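Local coordinates for protein beta-glucosidase (Chaetomella raphigera, PDB 6JXG) that probably hydrolyses terminal, non-reducing beta-D-glucosyl residues with release of beta-D-glucose, as a secreted family 3 glycoside hydrolase of cellulose degradation, at residues Thr431-Asp439 and Pro459-Val470; Ser474-Gly485 and Ser497-Val506. All coordinates share one frame; numbering follows the deposited sequence.

How the interactions relate
Both interactions are largely buried and share the mixed sheet of the family 3 C-terminal domain, interaction 2 within it and interaction 1 against one of its faces; their centres lie about 8 Å apart. Interaction 1 lays a helix against strand 431-438 through aliphatic side chains, turning polar only where the preceding loop meets the strand's C-terminal end. In interaction 2, strands 477-483 and 498-503 are joined by a backbone ladder, with side chains packing on both faces. Strands 431-438 and 477-483 are neighbours, linked by probable hydrogen bonds such as A432 O to I478 N, and helix 463-471 runs between them in sequence. Near the mannosylated T431, interaction 2 also has a more exposed edge at K475.

Interaction 1: Thr431-Asp439 and Pro459-Val470; sequences TAIVFITAD and PWNNGTALVQAV. With MAN (alpha-D-mannopyranose), chain E.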
loop_
_atom_site.group_PDB
_atom_site.type_symbol
_atom_site.label_atom_id
_atom_site.label_comp_id
_atom_site.label_asym_id
_atom_site.label_seq_id
_atom_site.Cartn_x
_atom_site.Cartn_y
_atom_site.Cartn_z
ATOM N N THR A 431 27.658 16.765 -16.454
ATOM C CA THR A 431 26.948 15.808 -15.576
ATOM C C THR A 431 25.742 15.377 -16.344
ATOM O O THR A 431 25.123 16.205 -17.012
ATOM C CB THR A 431 26.526 16.515 -14.273
ATOM O OG1 THR A 431 27.704 16.770 -13.514
ATOM C CG2 THR A 431 25.625 15.587 -13.349
ATOM N N ALA A 432 25.393 14.108 -16.213
ATOM C CA ALA A 432 24.233 13.488 -16.897
ATOM C C ALA A 432 23.291 12.849 -15.908
ATOM O O ALA A 432 23.739 12.056 -15.079
ATOM C CB ALA A 432 24.716 12.394 -17.822
ATOM N N ILE A 433 22.010 13.173 -16.010
ATOM C CA ILE A 433 20.970 12.514 -15.197
ATOM C C ILE A 433 20.130 11.667 -16.155
ATOM O O ILE A 433 19.582 12.202 -17.161
ATOM C CB ILE A 433 20.018 13.510 -14.500
ATOM C CG1 ILE A 433 20.793 14.677 -13.847
ATOM C CG2 ILE A 433 19.123 12.742 -13.563
ATOM C CD1 ILE A 433 19.964 15.776 -13.186
ATOM N N VAL A 434 20.101 10.361 -15.874
ATOM C CA VAL A 434 19.474 9.399 -16.696
ATOM C C VAL A 434 18.286 8.767 -15.907
ATOM O O VAL A 434 18.431 8.389 -14.750
ATOM C CB VAL A 434 20.489 8.339 -17.225
ATOM C CG1 VAL A 434 21.270 7.667 -16.113
ATOM C CG2 VAL A 434 19.818 7.292 -18.081
ATOM N N PHE A 435 17.162 8.614 -16.593
ATOM C CA PHE A 435 15.863 8.309 -16.008
ATOM C C PHE A 435 15.403 6.971 -16.560
ATOM O O PHE A 435 15.228 6.799 -17.774
ATOM C CB PHE A 435 14.853 9.422 -16.391
ATOM C CG PHE A 435 15.140 10.755 -15.764
ATOM C CD1 PHE A 435 14.490 11.147 -14.595
ATOM C CD2 PHE A 435 16.091 11.589 -16.276
ATOM C CE1 PHE A 435 14.774 12.362 -13.995
ATOM C CE2 PHE A 435 16.372 12.821 -15.668
ATOM C CZ PHE A 435 15.722 13.191 -14.521
ATOM N N ILE A 436 15.197 6.017 -15.671
ATOM C CA ILE A 436 14.806 4.683 -16.009
ATOM C C ILE A 436 13.646 4.249 -15.138
ATOM O O ILE A 436 13.437 4.801 -14.031
ATOM C CB ILE A 436 15.972 3.667 -15.938
ATOM C CG1 ILE A 436 16.601 3.597 -14.539
ATOM C CG2 ILE A 436 17.007 4.032 -16.971
ATOM C CD1 ILE A 436 17.490 2.404 -14.268
ATOM N N THR A 437 12.972 3.203 -15.575
ATOM C CA THR A 437 11.721 2.711 -14.926
ATOM C C THR A 437 11.588 1.210 -14.800
ATOM O O THR A 437 12.318 0.419 -15.412
ATOM C CB THR A 437 10.485 3.173 -15.741
ATOM O OG1 THR A 437 10.610 2.667 -17.082
ATOM C CG2 THR A 437 10.407 4.668 -15.792
ATOM N N ALA A 438 10.621 0.794 -13.993
ATOM C CA ALA A 438 10.073 -0.526 -14.085
ATOM C C ALA A 438 8.595 -0.472 -13.685
ATOM O O ALA A 438 8.266 0.192 -12.724
ATOM C CB ALA A 438 10.836 -1.532 -13.230
ATOM N N ASP A 439 7.726 -1.159 -14.435
ATOM C CA ASP A 439 6.306 -1.024 -14.263
ATOM C C ASP A 439 5.634 -2.365 -14.109
ATOM O O ASP A 439 6.206 -3.410 -14.373
ATOM C CB ASP A 439 5.735 -0.213 -15.473
ATOM C CG ASP A 439 4.393 0.409 -15.244
ATOM O OD1 ASP A 439 3.882 0.416 -14.083
ATOM O OD2 ASP A 439 3.840 0.936 -16.296
ATOM N N PRO A 459 15.454 -3.456 -15.017
ATOM C CA PRO A 459 14.780 -2.269 -15.544
ATOM C C PRO A 459 14.043 -2.471 -16.887
ATOM O O PRO A 459 14.482 -3.250 -17.739
ATOM C CB PRO A 459 15.920 -1.254 -15.679
ATOM C CG PRO A 459 16.882 -1.636 -14.627
ATOM C CD PRO A 459 16.860 -3.142 -14.669
ATOM N N TRP A 460 12.871 -1.832 -17.032
ATOM C CA TRP A 460 12.093 -1.901 -18.245
ATOM C C TRP A 460 12.740 -1.035 -19.313
ATOM O O TRP A 460 13.614 -0.186 -19.029
ATOM C CB TRP A 460 10.658 -1.376 -17.899
ATOM C CG TRP A 460 9.761 -2.431 -17.336
ATOM C CD1 TRP A 460 10.088 -3.414 -16.428
ATOM C CD2 TRP A 460 8.424 -2.699 -17.756
ATOM N NE1 TRP A 460 9.039 -4.242 -16.230
ATOM C CE2 TRP A 460 7.994 -3.848 -17.035
ATOM C CE3 TRP A 460 7.568 -2.118 -18.711
ATOM C CZ2 TRP A 460 6.717 -4.410 -17.211
ATOM C CZ3 TRP A 460 6.293 -2.688 -18.881
ATOM C CH2 TRP A 460 5.887 -3.790 -18.118
ATOM N N ASN A 461 12.250 -1.110 -20.541
ATOM C CA ASN A 461 12.702 -0.165 -21.576
ATOM C C ASN A 461 14.249 -0.152 -21.776
ATOM O O ASN A 461 14.789 0.860 -22.047
ATOM C CB ASN A 461 12.150 1.244 -21.342
ATOM C CG ASN A 461 10.633 1.290 -21.467
ATOM O OD1 ASN A 461 10.052 0.426 -22.076
ATOM N ND2 ASN A 461 10.019 2.294 -20.914
ATOM N N ASN A 462 14.906 -1.300 -21.617
ATOM C CA ASN A 462 16.342 -1.376 -21.789
ATOM C C ASN A 462 17.066 -0.380 -20.889
ATOM O O ASN A 462 18.061 0.193 -21.259
ATOM C CB ASN A 462 16.690 -1.146 -23.267
ATOM C CG ASN A 462 16.082 -2.205 -24.155
ATOM O OD1 ASN A 462 16.263 -3.373 -23.895
ATOM N ND2 ASN A 462 15.324 -1.815 -25.149
ATOM N N GLY A 463 16.572 -0.219 -19.672
ATOM C CA GLY A 463 17.073 0.801 -18.790
ATOM C C GLY A 463 18.532 0.525 -18.423
ATOM O O GLY A 463 19.349 1.431 -18.342
ATOM N N THR A 464 18.862 -0.710 -18.166
ATOM C CA THR A 464 20.272 -0.972 -17.767
ATOM C C THR A 464 21.231 -0.502 -18.924
ATOM O O THR A 464 22.198 0.287 -18.718
ATOM C CB THR A 464 20.473 -2.423 -17.383
ATOM O OG1 THR A 464 19.894 -2.655 -16.079
ATOM C CG2 THR A 464 22.030 -2.782 -17.345
ATOM N N ALA A 465 20.892 -0.936 -20.132
ATOM C CA ALA A 465 21.643 -0.548 -21.332
ATOM C C ALA A 465 21.678 0.956 -21.569
ATOM O O ALA A 465 22.711 1.512 -21.928
ATOM C CB ALA A 465 21.154 -1.344 -22.551
ATOM N N LEU A 466 20.597 1.679 -21.258
ATOM C CA LEU A 466 20.652 3.120 -21.287
ATOM C C LEU A 466 21.668 3.730 -20.333
ATOM O O LEU A 466 22.443 4.681 -20.690
ATOM C CB LEU A 466 19.254 3.738 -21.004
ATOM C CG LEU A 466 19.100 5.224 -21.273
ATOM C CD1 LEU A 466 19.382 5.538 -22.723
ATOM C CD2 LEU A 466 17.669 5.648 -20.875
ATOM N N VAL A 467 21.620 3.305 -19.083
ATOM C CA VAL A 467 22.595 3.748 -18.102
ATOM C C VAL A 467 24.028 3.415 -18.541
ATOM O O VAL A 467 24.860 4.282 -18.469
ATOM C CB VAL A 467 22.347 3.187 -16.686
ATOM C CG1 VAL A 467 23.337 3.818 -15.691
ATOM C CG2 VAL A 467 20.942 3.583 -16.261
ATOM N N GLN A 468 24.259 2.194 -19.021
ATOM C CA GLN A 468 25.603 1.799 -19.504
ATOM C C GLN A 468 26.128 2.747 -20.629
ATOM O O GLN A 468 27.297 3.161 -20.596
ATOM C CB GLN A 468 25.557 0.395 -19.993
ATOM C CG GLN A 468 25.524 -0.587 -18.880
ATOM C CD GLN A 468 25.196 -1.969 -19.307
ATOM O OE1 GLN A 468 24.542 -2.179 -20.326
ATOM N NE2 GLN A 468 25.669 -2.949 -18.539
ATOM N N ALA A 469 25.237 3.133 -21.552
ATOM C CA ALA A 469 25.537 4.111 -22.591
ATOM C C ALA A 469 25.909 5.487 -22.035
ATOM O O ALA A 469 26.832 6.175 -22.539
ATOM C CB ALA A 469 24.360 4.241 -23.551
ATOM N N VAL A 470 25.204 5.930 -21.011
ATOM C CA VAL A 470 25.464 7.219 -20.467
ATOM C C VAL A 470 26.810 7.166 -19.718
ATOM O O VAL A 470 27.632 8.115 -19.825
ATOM C CB VAL A 470 24.309 7.657 -19.541
ATOM C CG1 VAL A 470 24.621 8.952 -18.824
ATOM C CG2 VAL A 470 23.058 7.869 -20.407
HETATM C C1 MAN E . 27.504 17.908 -12.697
HETATM C C2 MAN E . 29.024 18.080 -12.547
HETATM C C3 MAN E . 29.686 17.213 -11.472
HETATM C C4 MAN E . 28.861 17.212 -10.192
HETATM C C5 MAN E . 27.497 16.733 -10.609
HETATM C C6 MAN E . 26.611 16.453 -9.418
HETATM O O2 MAN E . 29.178 19.400 -12.160
HETATM O O3 MAN E . 30.937 17.799 -11.233
HETATM O O4 MAN E . 29.412 16.373 -9.162
HETATM O O5 MAN E . 26.890 17.686 -11.459
HETATM O O6 MAN E . 26.338 17.647 -8.707
HETATM O O HOH W 1 11.316 4.326 -19.132
HETATM O O HOH W 2 13.900 2.274 -18.109
#
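V434 meets the helix with both its methyls, each sent to a different place. Its CG1 sits between the backbone N and the carbonyl carbon (chi1 54°) and faces V467 CG2, the two side chains crossing at about a right angle. The other methyl, V434 CG2, lies alongside L466, the two side chains pointing opposite ways, 3.9 Å from L466 CG, and also touches V470 CG2. Earlier on the strand, A432 CB presses on V470 CG1 at 3.6 Å. I436 turns CG2 anti to its carbonyl carbon (chi1 59°), 3.7 Å from G463 CA, while its CD1 runs beside P459 CG. A side chain on G463 would crowd I436 CB and clash with P459, so glycine permits this close approach. Strand 431-438 and the helical segment 463-470 run almost antiparallel (168°) with their axes 8.5 Å apart, the first half of a beta-alpha-beta crossover that continues into strand 477-483 within the alpha/beta sandwich of the C-terminal domain. In the loop before the helix, W460 N donates to T437 O over 2.8 Å. The indole then lies along the backbone that follows: D439 N stands 3.6 Å above the W460 ring plane near its rim, and D439 CB makes a CH-pi contact over the six-membered ring, 4.2 Å from its centroid. With alanine replacing W460, the A438-D439 backbone is likely to lose its aromatic cover and D439 CB its CH-pi partner. Polar atoms alongside are bridged by water: one molecule donates to T437 OG1 and accepts from N461 ND2, and D375 also bonds both side chains; a second accepts from T437 N and donates to W460 O. At the far end of segment 431-439, T431 OG1 is covalently joined to C1 of the O-linked mannose.

Interaction 2: Ser474-Gly485 and Ser497-Val506; sequences SKNVIVVINSVG and SVKAIVWAGV
The two parallel strands of a beta-alpha-beta unit, 477-483 and 498-503 with helix 490-493 between them, pair here through six backbone hydrogen bonds. V477 N donates to S497 O and K499 N to V477 O; a beta bulge then shifts the register by one, so that I478 pairs with A500. Beyond it the ladder is regular, V502 N reaching V479 O at 2.8 Å and almost straight (172°), and it ends with A504 N on I481 O. On one face, V479 CG2 lies 3.8 Å from V498 CG1, and further along I481 meets the six-membered ring of W503 with two carbons, CG2 coming within 3.8 Å of CZ3 and CD1 touching CZ3 and CE3. With chi1 at -170°, W503 swings its indole away from its own backbone N and along to G485, whose O lies at the ring edge, 3.3 Å from W503 CZ2. Where the strands part, a water sits over the centre of the W503 ring, donating to I481 O and accepting from S483 N and G505 N. On the other face I478 CD1 packs on A500 CB. At the opposite end K499, bent at chi2 (-56°), folds back until its CE is 3.0 Å from K475 O, while NZ is hydrogen-bonded to S496 O and to a water that also donates to K475 O. W503 NE1 is hydrogen-bonded to Y531 OH and N482 ND2 to D358 OD2. Strand 431-438 flanks 477-483, antiparallel strand 335-339 flanks 498-503, and helix 463-471 covers V477, V479 and V498.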
loop_
_atom_site.group_PDB
_atom_site.type_symbol
_atom_site.label_atom_id
_atom_site.label_comp_id
_atom_site.label_asym_id
_atom_site.label_seq_id
_atom_site.Cartn_x
_atom_site.Cartn_y
_atom_site.Cartn_z
ATOM N N SER A 474 30.338 9.722 -19.895
ATOM C CA SER A 474 30.354 10.722 -18.837
ATOM C C SER A 474 31.119 10.211 -17.613
ATOM O O SER A 474 31.034 9.039 -17.285
ATOM C CB SER A 474 28.897 11.133 -18.423
ATOM O OG SER A 474 28.880 11.999 -17.298
ATOM N N LYS A 475 31.771 11.145 -16.909
ATOM C CA LYS A 475 32.421 10.882 -15.660
ATOM C C LYS A 475 31.487 11.072 -14.480
ATOM O O LYS A 475 31.878 10.746 -13.345
ATOM C CB LYS A 475 33.540 11.881 -15.391
ATOM C CG LYS A 475 34.514 12.084 -16.515
ATOM C CD LYS A 475 35.563 11.004 -16.451
ATOM C CE LYS A 475 36.494 11.187 -17.637
ATOM N NZ LYS A 475 37.388 10.013 -17.709
ATOM N N ASN A 476 30.308 11.654 -14.698
ATOM C CA ASN A 476 29.442 12.057 -13.568
ATOM C C ASN A 476 28.008 11.782 -13.923
ATOM O O ASN A 476 27.350 12.636 -14.527
ATOM C CB ASN A 476 29.578 13.532 -13.179
ATOM C CG ASN A 476 30.940 13.847 -12.604
ATOM O OD1 ASN A 476 31.258 13.492 -11.466
ATOM N ND2 ASN A 476 31.775 14.442 -13.421
ATOM N N VAL A 477 27.536 10.625 -13.491
ATOM C CA VAL A 477 26.203 10.201 -13.817
ATOM C C VAL A 477 25.339 10.081 -12.595
ATOM O O VAL A 477 25.680 9.362 -11.653
ATOM C CB VAL A 477 26.233 8.832 -14.514
ATOM C CG1 VAL A 477 24.811 8.390 -14.910
ATOM C CG2 VAL A 477 27.173 8.879 -15.744
ATOM N N ILE A 478 24.164 10.676 -12.663
ATOM C CA ILE A 478 23.154 10.493 -11.588
ATOM C C ILE A 478 22.046 9.622 -12.197
ATOM O O ILE A 478 21.502 10.003 -13.271
ATOM C CB ILE A 478 22.514 11.841 -11.272
ATOM C CG1 ILE A 478 23.587 12.894 -10.941
ATOM C CG2 ILE A 478 21.414 11.705 -10.217
ATOM C CD1 ILE A 478 24.488 12.608 -9.797
ATOM N N VAL A 479 21.721 8.484 -11.602
ATOM C CA VAL A 479 20.617 7.632 -12.062
ATOM C C VAL A 479 19.358 7.900 -11.224
ATOM O O VAL A 479 19.368 7.735 -10.028
ATOM C CB VAL A 479 20.959 6.132 -12.004
ATOM C CG1 VAL A 479 19.819 5.263 -12.495
ATOM C CG2 VAL A 479 22.221 5.847 -12.797
ATOM N N VAL A 480 18.288 8.298 -11.892
ATOM C CA VAL A 480 16.918 8.388 -11.290
ATOM C C VAL A 480 16.089 7.215 -11.720
ATOM O O VAL A 480 15.908 7.030 -12.934
ATOM C CB VAL A 480 16.228 9.694 -11.669
ATOM C CG1 VAL A 480 14.807 9.746 -11.117
ATOM C CG2 VAL A 480 17.063 10.820 -11.145
ATOM N N ILE A 481 15.512 6.479 -10.750
ATOM C CA ILE A 481 14.774 5.316 -11.044
ATOM C C ILE A 481 13.357 5.477 -10.541
ATOM O O ILE A 481 13.184 5.697 -9.336
ATOM C CB ILE A 481 15.387 4.088 -10.384
ATOM C CG1 ILE A 481 16.824 3.877 -10.796
ATOM C CG2 ILE A 481 14.619 2.816 -10.744
ATOM C CD1 ILE A 481 17.443 2.608 -10.202
ATOM N N ASN A 482 12.378 5.381 -11.463
ATOM C CA ASN A 482 10.954 5.349 -11.097
ATOM C C ASN A 482 10.450 3.905 -11.271
ATOM O O ASN A 482 10.170 3.479 -12.389
ATOM C CB ASN A 482 10.170 6.355 -11.957
ATOM C CG ASN A 482 10.420 7.779 -11.570
ATOM O OD1 ASN A 482 9.929 8.284 -10.497
ATOM N ND2 ASN A 482 11.188 8.470 -12.385
ATOM N N SER A 483 10.317 3.143 -10.158
ATOM C CA SER A 483 9.950 1.756 -10.225
ATOM C C SER A 483 8.905 1.386 -9.208
ATOM O O SER A 483 8.901 1.894 -8.081
ATOM C CB SER A 483 11.179 0.876 -9.942
ATOM O OG SER A 483 10.897 -0.517 -9.829
ATOM N N VAL A 484 8.035 0.479 -9.647
ATOM C CA VAL A 484 6.979 -0.129 -8.822
ATOM C C VAL A 484 7.470 -1.057 -7.757
ATOM O O VAL A 484 6.698 -1.436 -6.871
ATOM C CB VAL A 484 5.944 -0.864 -9.689
ATOM C CG1 VAL A 484 5.268 0.144 -10.589
ATOM C CG2 VAL A 484 6.582 -1.981 -10.558
ATOM N N GLY A 485 8.751 -1.471 -7.823
ATOM C CA GLY A 485 9.255 -2.412 -6.863
ATOM C C GLY A 485 10.713 -2.699 -7.036
ATOM O O GLY A 485 11.325 -2.116 -7.909
ATOM N N SER A 497 31.364 5.557 -13.231
ATOM C CA SER A 497 30.878 6.914 -13.385
ATOM C C SER A 497 29.492 7.221 -12.733
ATOM O O SER A 497 29.111 8.375 -12.626
ATOM C CB SER A 497 30.836 7.335 -14.886
ATOM O OG SER A 497 30.438 6.262 -15.687
ATOM N N VAL A 498 28.795 6.202 -12.277
ATOM C CA VAL A 498 27.481 6.406 -11.579
ATOM C C VAL A 498 27.793 6.855 -10.157
ATOM O O VAL A 498 28.362 6.081 -9.321
ATOM C CB VAL A 498 26.623 5.158 -11.591
ATOM C CG1 VAL A 498 25.372 5.333 -10.680
ATOM C CG2 VAL A 498 26.168 4.841 -13.021
ATOM N N LYS A 499 27.552 8.126 -9.939
ATOM C CA LYS A 499 27.916 8.783 -8.696
ATOM C C LYS A 499 26.747 8.850 -7.717
ATOM O O LYS A 499 26.997 8.987 -6.529
ATOM C CB LYS A 499 28.396 10.223 -8.939
ATOM C CG LYS A 499 29.545 10.353 -9.962
ATOM C CD LYS A 499 30.741 9.502 -9.569
ATOM C CE LYS A 499 31.931 9.766 -10.475
ATOM N NZ LYS A 499 32.854 8.661 -10.231
ATOM N N ALA A 500 25.500 8.775 -8.201
ATOM C CA ALA A 500 24.312 8.789 -7.293
ATOM C C ALA A 500 23.159 8.024 -7.918
ATOM O O ALA A 500 22.996 7.999 -9.153
ATOM C CB ALA A 500 23.931 10.194 -6.905
ATOM N N ILE A 501 22.444 7.271 -7.081
ATOM C CA ILE A 501 21.267 6.562 -7.518
ATOM C C ILE A 501 20.103 7.036 -6.609
ATOM O O ILE A 501 20.154 6.895 -5.386
ATOM C CB ILE A 501 21.439 5.043 -7.434
ATOM C CG1 ILE A 501 22.583 4.584 -8.327
ATOM C CG2 ILE A 501 20.189 4.343 -7.905
ATOM C CD1 ILE A 501 22.809 3.112 -8.190
ATOM N N VAL A 502 19.088 7.617 -7.247
ATOM C CA VAL A 502 17.891 8.089 -6.562
ATOM C C VAL A 502 16.726 7.160 -6.854
ATOM O O VAL A 502 16.305 7.069 -7.983
ATOM C CB VAL A 502 17.558 9.476 -7.076
ATOM C CG1 VAL A 502 16.317 9.979 -6.392
ATOM C CG2 VAL A 502 18.820 10.378 -6.946
ATOM N N TRP A 503 16.261 6.419 -5.841
ATOM C CA TRP A 503 15.120 5.527 -5.964
ATOM C C TRP A 503 13.870 6.390 -5.706
ATOM O O TRP A 503 13.423 6.590 -4.550
ATOM C CB TRP A 503 15.287 4.399 -4.962
ATOM C CG TRP A 503 14.379 3.329 -5.088
ATOM C CD1 TRP A 503 13.255 3.152 -4.336
ATOM C CD2 TRP A 503 14.496 2.198 -5.953
ATOM N NE1 TRP A 503 12.627 2.007 -4.731
ATOM C CE2 TRP A 503 13.376 1.377 -5.707
ATOM C CE3 TRP A 503 15.413 1.804 -6.912
ATOM C CZ2 TRP A 503 13.142 0.234 -6.406
ATOM C CZ3 TRP A 503 15.171 0.658 -7.632
ATOM C CH2 TRP A 503 14.056 -0.121 -7.375
ATOM N N ALA A 504 13.301 6.896 -6.784
ATOM C CA ALA A 504 12.285 7.957 -6.667
ATOM C C ALA A 504 10.870 7.402 -6.560
ATOM O O ALA A 504 9.935 8.143 -6.239
ATOM C CB ALA A 504 12.374 8.842 -7.896
ATOM N N GLY A 505 10.710 6.106 -6.867
ATOM C CA GLY A 505 9.431 5.409 -6.770
ATOM C C GLY A 505 8.416 5.802 -7.811
ATOM O O GLY A 505 8.793 6.202 -8.910
ATOM N N VAL A 506 7.128 5.754 -7.437
ATOM C CA VAL A 506 6.006 5.957 -8.328
ATOM C C VAL A 506 4.986 6.778 -7.543
ATOM O O VAL A 506 4.331 6.305 -6.629
ATOM C CB VAL A 506 5.434 4.648 -8.910
ATOM C CG1 VAL A 506 6.378 4.117 -9.979
ATOM C CG2 VAL A 506 5.360 3.560 -7.850
HETATM O O HOH W 3 34.252 9.091 -12.820
HETATM O O HOH W 4 12.077 3.556 -7.719
#